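Local coordinates for protein endoglucanase (Humicola insolens, PDB 1DYS) that hydrolyses internal beta-1,4-glucosidic linkages in cellulose, acting as an endoglucanase of glycoside hydrolase family 6, at residues L11-S15 and D16-K20; S54-F57 and L58-D61; K125-D129 and V130-V134. All coordinates share one frame; numbering follows the deposited sequence. Where two conformers were deposited one is given.

The three contacts lie in series along the chain, each where a loop joins a helix or strand of the family 6 barrel. Interactions 1 and 2 form where the chain enters helices 15-29 and 60-74, while interaction 3 leaves helix 108-126 for strand 132-136. Their centres are about 16 Å (1 and 2), 18 Å (1 and 3) and 17 Å (2 and 3) apart. Helix 60-74 relates all three: it begins in interaction 2, and its side packs against both Ser15 and Val130. Interaction 2 includes the probable substrate-binding Ser54, and in interaction 1 the side chain of Asp16 lies about 5 Å from that of Glu314, another probable substrate-binding residue. Interaction 3 is remote from such sites.

Interaction 1: residues L11-S15 and D16-K20; sequences LLVNS and DYSSK
Asn14 caps the first turn of helix 15-29 by placing its OD1 over the backbone N-H groups of Asp16 and Tyr17. The bond from Tyr17 N to Asn14 OD1 is 3.1 Å long and nearly straight (174° at the hydrogen), although the donor stands well above the carbonyl plane. A second bond, Asp16 N to the same Asn14 OD1, is weak because of its poor angle. The backbone repeats the grip: Ser18 N reaches Asn14 O at 3.0 Å, and Ser19 N bonds to Ser15 O. Asn14 CG lies anti to the backbone N (chi1 174°), which swings the amide toward the helix start.

The tightly packed side is made by the two buried residues, Asn14 and Tyr17. Asn14 CG rests 3.7 Å from Tyr17 CB, the side chains crossing at about a right angle with amide and ring planes 67° apart. Beyond the cap, Asn14 ND2 donates to Phe50 O, and Tyr17 OH bonds to Gly312 O. With an alanine here in place of Asn14, Tyr17 N and Phe50 O are likely to be left without their side-chain partners, and the first turn less firmly held.

The other side is looser. Ser19 is exposed; Asp16, its carboxylate turned away from the preceding loop, is only partly exposed and touches Gln106 of the second subunit. There Lys20 NZ lies 3.6 Å from Asp16 OD2, a long salt bridge, and the same ammonium also pairs with Glu314, a probable substrate-binding residue.

The cap starts helix 15-29 after the short loop that follows strand 10-11. Ser15 meets Val64 and Asn68 of helix 60-74, while Asn14 packs on Tyr51 of strand 51-53 and Leu12 lies against strand 79-85.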
loop_
_atom_site.group_PDB
_atom_site.type_symbol
_atom_site.label_atom_id
_atom_site.label_comp_id
_atom_site.label_asym_id
_atom_site.label_seq_id
_atom_site.Cartn_x
_atom_site.Cartn_y
_atom_site.Cartn_z
ATOM N N LEU A 11 17.156 -21.771 7.541
ATOM C CA LEU A 11 16.561 -20.522 7.021
ATOM C C LEU A 11 16.391 -19.549 8.173
ATOM O O LEU A 11 15.897 -19.810 9.261
ATOM C CB LEU A 11 15.202 -20.839 6.381
ATOM C CG LEU A 11 14.520 -19.624 5.733
ATOM C CD1 LEU A 11 15.338 -18.926 4.650
ATOM C CD2 LEU A 11 13.139 -20.056 5.224
ATOM N N LEU A 12 16.896 -18.308 7.990
ATOM C CA LEU A 12 16.919 -17.337 9.065
ATOM C C LEU A 12 15.547 -16.850 9.528
ATOM O O LEU A 12 14.689 -16.593 8.684
ATOM C CB LEU A 12 17.816 -16.149 8.671
ATOM C CG LEU A 12 18.028 -15.061 9.734
ATOM C CD1 LEU A 12 19.019 -15.473 10.809
ATOM C CD2 LEU A 12 18.483 -13.770 9.066
ATOM N N VAL A 13 15.392 -16.725 10.847
ATOM C CA VAL A 13 14.111 -16.176 11.337
ATOM C C VAL A 13 13.958 -14.739 10.841
ATOM O O VAL A 13 14.920 -13.972 10.747
ATOM C CB VAL A 13 14.069 -16.224 12.874
ATOM C CG1 VAL A 13 13.119 -15.199 13.469
ATOM C CG2 VAL A 13 13.736 -17.636 13.397
ATOM N N ASN A 14 12.733 -14.334 10.522
ATOM C CA ASN A 14 12.416 -12.959 10.138
ATOM C C ASN A 14 12.046 -12.268 11.453
ATOM O O ASN A 14 11.023 -12.558 12.082
ATOM C CB ASN A 14 11.305 -12.949 9.103
ATOM C CG ASN A 14 10.793 -11.573 8.723
ATOM O OD1 ASN A 14 10.905 -10.668 9.514
ATOM N ND2 ASN A 14 10.225 -11.472 7.502
ATOM N N SER A 15 12.862 -11.324 11.932
ATOM C CA SER A 15 12.625 -10.671 13.204
ATOM C C SER A 15 11.383 -9.793 13.216
ATOM O O SER A 15 10.743 -9.700 14.274
ATOM C CB SER A 15 13.854 -9.870 13.640
ATOM O OG SER A 15 14.225 -9.005 12.579
ATOM N N ASP A 16 11.047 -9.184 12.077
ATOM C CA ASP A 16 9.838 -8.343 12.102
ATOM C C ASP A 16 8.601 -9.214 12.293
ATOM O O ASP A 16 7.690 -8.928 13.094
ATOM C CB ASP A 16 9.767 -7.538 10.816
ATOM C CG ASP A 16 8.539 -6.621 10.844
ATOM O OD1 ASP A 16 8.216 -5.985 11.882
ATOM O OD2 ASP A 16 7.882 -6.606 9.789
ATOM N N TYR A 17 8.550 -10.299 11.495
ATOM C CA TYR A 17 7.451 -11.239 11.627
ATOM C C TYR A 17 7.368 -11.831 13.012
ATOM O O TYR A 17 6.325 -11.986 13.661
ATOM C CB TYR A 17 7.651 -12.351 10.594
ATOM C CG TYR A 17 6.630 -13.444 10.512
ATOM C CD1 TYR A 17 5.263 -13.222 10.606
ATOM C CD2 TYR A 17 7.065 -14.761 10.323
ATOM C CE1 TYR A 17 4.372 -14.280 10.489
ATOM C CE2 TYR A 17 6.178 -15.823 10.214
ATOM C CZ TYR A 17 4.839 -15.558 10.301
ATOM O OH TYR A 17 3.915 -16.570 10.184
ATOM N N SER A 18 8.486 -12.298 13.568
ATOM C CA SER A 18 8.510 -12.810 14.939
ATOM C C SER A 18 7.992 -11.809 15.961
ATOM O O SER A 18 7.250 -12.175 16.879
ATOM C CB SER A 18 9.964 -13.223 15.238
ATOM O OG SER A 18 10.168 -14.577 14.874
ATOM N N SER A 19 8.286 -10.522 15.780
ATOM C CA SER A 19 7.753 -9.506 16.686
ATOM C C SER A 19 6.234 -9.400 16.606
ATOM O O SER A 19 5.528 -9.336 17.621
ATOM C CB SER A 19 8.419 -8.145 16.407
ATOM O OG SER A 19 9.794 -8.216 16.701
ATOM N N LYS A 20 5.720 -9.430 15.369
ATOM C CA LYS A 20 4.284 -9.331 15.162
ATOM C C LYS A 20 3.536 -10.518 15.764
ATOM O O LYS A 20 2.447 -10.368 16.324
ATOM C CB LYS A 20 3.981 -9.234 13.665
ATOM C CG LYS A 20 4.621 -7.982 13.042
ATOM C CD LYS A 20 4.153 -7.947 11.601
ATOM C CE LYS A 20 5.020 -7.182 10.659
ATOM N NZ LYS A 20 4.385 -7.076 9.317
#

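Interaction 2: residues S54-F57 and L58-D61; sequences SNIF and LLRD
Phe57 and Arg60 stack within the turn that leads from strand 51-53 into helix 60-74, a strand-to-helix connection of the distorted alpha/beta barrel of family 6. Arg60 is best traced outward. Its CB stands beside Phe57 O, CG comes to 3.4 Å of that oxygen, and CD remains at 3.5 Å from it. CG sits between the backbone N and the carbonyl carbon (chi1 71°), and the chain bends again at chi3 (55°), folding the arginine back over the preceding turn. Arg60 NE then donates to Phe57 O over 2.9 Å. Past it, the guanidinium lies flat over one face of the Phe57 ring, the planes 14° apart, in a cation-pi arrangement with Arg60 CZ 4.0 Å from the centroid of the Phe57 ring. The NE bond and the stack together fix the rotation of the group. NH1 also makes a salt bridge with Glu115 of the second subunit, so the stack lies at the interface with that subunit.

Two further bonds hold the turn. Asn55 OD1 accepts from Leu58 N at 3.0 Å, with Leu58 CG packed beside the same oxygen. Ile56 O accepts from Leu59 N, and the two side chains run alongside each other toward helix 108-126. Ser54, probably substrate-binding, puts its CB near Leu58 CD1. At the arginine's tip, Arg60 NH2 lies 3.5 Å from Phe57 CD1.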
loop_
_atom_site.group_PDB
_atom_site.type_symbol
_atom_site.label_atom_id
_atom_site.label_comp_id
_atom_site.label_asym_id
_atom_site.label_seq_id
_atom_site.Cartn_x
_atom_site.Cartn_y
_atom_site.Cartn_z
ATOM N N SER A 54 9.685 -5.137 -0.505
ATOM C CA SER A 54 8.580 -4.813 -1.414
ATOM C C SER A 54 8.572 -3.399 -1.950
ATOM O O SER A 54 7.639 -3.030 -2.660
ATOM C CB SER A 54 7.247 -5.158 -0.740
ATOM O OG SER A 54 7.261 -6.524 -0.272
ATOM N N ASN A 55 9.531 -2.584 -1.575
ATOM C CA ASN A 55 9.652 -1.217 -2.080
ATOM C C ASN A 55 10.997 -0.648 -1.631
ATOM O O ASN A 55 11.775 -1.294 -0.915
ATOM C CB ASN A 55 8.497 -0.324 -1.661
ATOM C CG ASN A 55 8.330 -0.366 -0.165
ATOM O OD1 ASN A 55 9.210 -0.009 0.613
ATOM N ND2 ASN A 55 7.174 -0.903 0.242
ATOM N N ILE A 56 11.328 0.539 -2.133
ATOM C CA ILE A 56 12.637 1.169 -1.927
ATOM C C ILE A 56 12.836 1.480 -0.458
ATOM O O ILE A 56 13.947 1.257 0.061
ATOM C CB ILE A 56 12.781 2.423 -2.812
ATOM C CG1 ILE A 56 13.071 1.989 -4.264
ATOM C CG2 ILE A 56 13.907 3.337 -2.335
ATOM C CD1 ILE A 56 12.607 3.094 -5.245
ATOM N N PHE A 57 11.806 1.936 0.235
ATOM C CA PHE A 57 11.885 2.164 1.675
ATOM C C PHE A 57 12.381 0.886 2.397
ATOM O O PHE A 57 13.164 0.985 3.342
ATOM C CB PHE A 57 10.509 2.563 2.191
ATOM C CG PHE A 57 10.389 2.770 3.671
ATOM C CD1 PHE A 57 10.742 3.980 4.225
ATOM C CD2 PHE A 57 9.975 1.750 4.509
ATOM C CE1 PHE A 57 10.636 4.194 5.589
ATOM C CE2 PHE A 57 9.832 1.947 5.865
ATOM C CZ PHE A 57 10.206 3.168 6.404
ATOM N N LEU A 58 11.841 -0.261 2.051
ATOM C CA LEU A 58 12.188 -1.520 2.661
ATOM C C LEU A 58 13.556 -2.041 2.265
ATOM O O LEU A 58 13.908 -3.078 2.864
ATOM C CB LEU A 58 11.124 -2.606 2.508
ATOM C CG LEU A 58 9.767 -2.227 3.094
ATOM C CD1 LEU A 58 8.674 -3.213 2.663
ATOM C CD2 LEU A 58 9.849 -2.195 4.624
ATOM N N LEU A 59 14.343 -1.405 1.409
ATOM C CA LEU A 59 15.746 -1.866 1.269
ATOM C C LEU A 59 16.450 -1.904 2.613
ATOM O O LEU A 59 17.350 -2.744 2.781
ATOM C CB LEU A 59 16.523 -0.887 0.356
ATOM C CG LEU A 59 16.132 -0.990 -1.135
ATOM C CD1 LEU A 59 16.604 0.277 -1.847
ATOM C CD2 LEU A 59 16.802 -2.221 -1.733
ATOM N N ARG A 60 16.058 -1.093 3.591
ATOM C CA ARG A 60 16.610 -1.077 4.942
ATOM C C ARG A 60 16.415 -2.408 5.633
ATOM O O ARG A 60 17.246 -2.783 6.451
ATOM C CB ARG A 60 16.016 0.047 5.805
ATOM C CG ARG A 60 14.565 -0.147 6.222
ATOM C CD ARG A 60 13.911 1.144 6.740
ATOM N NE ARG A 60 14.017 2.216 5.786
ATOM C CZ ARG A 60 14.141 3.527 5.750
ATOM N NH1 ARG A 60 14.215 4.304 6.829
ATOM N NH2 ARG A 60 14.214 4.091 4.539
ATOM N N ASP A 61 15.352 -3.184 5.283
ATOM C CA ASP A 61 15.179 -4.507 5.862
ATOM C C ASP A 61 16.286 -5.468 5.428
ATOM O O ASP A 61 16.505 -6.462 6.124
ATOM C CB ASP A 61 13.798 -5.103 5.571
ATOM C CG ASP A 61 12.779 -4.644 6.603
ATOM O OD1 ASP A 61 13.167 -3.994 7.594
ATOM O OD2 ASP A 61 11.555 -4.914 6.445
#

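Interaction 3: residues K125-D129 and V130-V134; sequences KAASD and VQFAV
Ala127 faces both Val130 and Phe132 where the chain turns out of helix 108-126 toward strand 132-136. One hydrogen bond closes the turn: Val130 N donates to Ala127 O at 3.0 Å with an angle of 161° at the hydrogen, the donor standing above the carbonyl plane. This is a type I beta turn from Ala127 to Val130. Overlapping its start, a weak bond from Ser128 N to Ala126 O makes Ala127 the centre of an inverse gamma turn.

The apolar contacts lie inside the bend. Ala127 CB meets the edge of the Phe132 ring, in its plane, 4.0 Å from CZ, and is 4.2 Å from Val130 CG2. Set anti to the backbone N (chi1 178°), Val130 CG1 lies over one face of that ring, near its rim, so the phenyl has neighbours at both face and edge. Ile66 of helix 60-74 also touches Ala127 and Phe132.

Among polar groups, the Asp129 carboxylate lies alongside Val130 CG2 and forms a salt bridge with Arg70; Gln131 OE1 bonds to His176.

Such a compact turn, releasing a helix straight into the next parallel strand, is the alpha-to-beta connection of an alpha/beta barrel, here lying away from the substrate site.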
loop_
_atom_site.group_PDB
_atom_site.type_symbol
_atom_site.label_atom_id
_atom_site.label_comp_id
_atom_site.label_asym_id
_atom_site.label_seq_id
_atom_site.Cartn_x
_atom_site.Cartn_y
_atom_site.Cartn_z
ATOM N N LYS A 125 26.360 -7.906 -2.199
ATOM C CA LYS A 125 27.757 -8.183 -2.599
ATOM C C LYS A 125 28.695 -7.731 -1.499
ATOM O O LYS A 125 29.771 -8.331 -1.350
ATOM C CB LYS A 125 28.079 -7.520 -3.946
ATOM C CG LYS A 125 27.412 -8.229 -5.123
ATOM C CD LYS A 125 27.687 -7.534 -6.460
ATOM C CE LYS A 125 27.086 -8.384 -7.570
ATOM N NZ LYS A 125 27.190 -7.757 -8.897
ATOM N N ALA A 126 28.328 -6.739 -0.692
ATOM C CA ALA A 126 29.205 -6.335 0.430
ATOM C C ALA A 126 29.200 -7.398 1.507
ATOM O O ALA A 126 30.222 -7.654 2.159
ATOM C CB ALA A 126 28.750 -4.991 0.978
ATOM N N ALA A 127 28.067 -8.089 1.685
ATOM C CA ALA A 127 27.984 -9.097 2.744
ATOM C C ALA A 127 28.350 -10.465 2.216
ATOM O O ALA A 127 27.577 -11.436 2.222
ATOM C CB ALA A 127 26.563 -9.082 3.337
ATOM N N SER A 128 29.591 -10.620 1.755
ATOM C CA SER A 128 30.138 -11.832 1.168
ATOM C C SER A 128 30.238 -13.032 2.111
ATOM O O SER A 128 30.388 -14.172 1.652
ATOM C CB SER A 128 31.530 -11.536 0.590
ATOM O OG SER A 128 32.434 -11.020 1.529
ATOM N N ASP A 129 30.139 -12.784 3.396
ATOM C CA ASP A 129 30.151 -13.691 4.502
ATOM C C ASP A 129 28.766 -14.297 4.762
ATOM O O ASP A 129 28.608 -15.213 5.565
ATOM C CB ASP A 129 30.577 -12.963 5.784
ATOM C CG ASP A 129 29.734 -11.789 6.206
ATOM O OD1 ASP A 129 29.372 -10.938 5.353
ATOM O OD2 ASP A 129 29.401 -11.582 7.392
ATOM N N VAL A 130 27.749 -13.714 4.126
ATOM C CA VAL A 130 26.391 -14.232 4.338
ATOM C C VAL A 130 25.843 -14.958 3.125
ATOM O O VAL A 130 25.995 -14.513 1.988
ATOM C CB VAL A 130 25.505 -13.011 4.683
ATOM C CG1 VAL A 130 24.043 -13.394 4.878
ATOM C CG2 VAL A 130 26.038 -12.333 5.950
ATOM N N GLN A 131 25.131 -16.083 3.378
ATOM C CA GLN A 131 24.519 -16.751 2.228
ATOM C C GLN A 131 23.093 -16.229 1.996
ATOM O O GLN A 131 22.381 -16.140 3.007
ATOM C CB GLN A 131 24.460 -18.288 2.460
ATOM C CG GLN A 131 25.905 -18.830 2.516
ATOM C CD GLN A 131 26.556 -18.944 1.156
ATOM O OE1 GLN A 131 25.944 -19.344 0.161
ATOM N NE2 GLN A 131 27.832 -18.547 1.080
ATOM N N PHE A 132 22.714 -15.987 0.748
ATOM C CA PHE A 132 21.385 -15.472 0.472
ATOM C C PHE A 132 20.632 -16.329 -0.532
ATOM O O PHE A 132 21.182 -16.794 -1.533
ATOM C CB PHE A 132 21.483 -14.063 -0.171
ATOM C CG PHE A 132 22.068 -12.989 0.697
ATOM C CD1 PHE A 132 21.332 -12.259 1.619
ATOM C CD2 PHE A 132 23.444 -12.758 0.658
ATOM C CE1 PHE A 132 21.918 -11.308 2.403
ATOM C CE2 PHE A 132 24.038 -11.824 1.484
ATOM C CZ PHE A 132 23.280 -11.053 2.351
ATOM N N ALA A 133 19.341 -16.516 -0.253
ATOM C CA ALA A 133 18.425 -17.089 -1.217
ATOM C C ALA A 133 17.440 -15.961 -1.613
ATOM O O ALA A 133 16.761 -15.449 -0.727
ATOM C CB ALA A 133 17.549 -18.221 -0.713
ATOM N N VAL A 134 17.509 -15.573 -2.874
ATOM C CA VAL A 134 16.673 -14.438 -3.284
ATOM C C VAL A 134 15.624 -14.940 -4.240
ATOM O O VAL A 134 15.868 -15.487 -5.303
ATOM C CB VAL A 134 17.516 -13.333 -3.972
ATOM C CG1 VAL A 134 16.612 -12.209 -4.471
ATOM C CG2 VAL A 134 18.589 -12.825 -3.031
#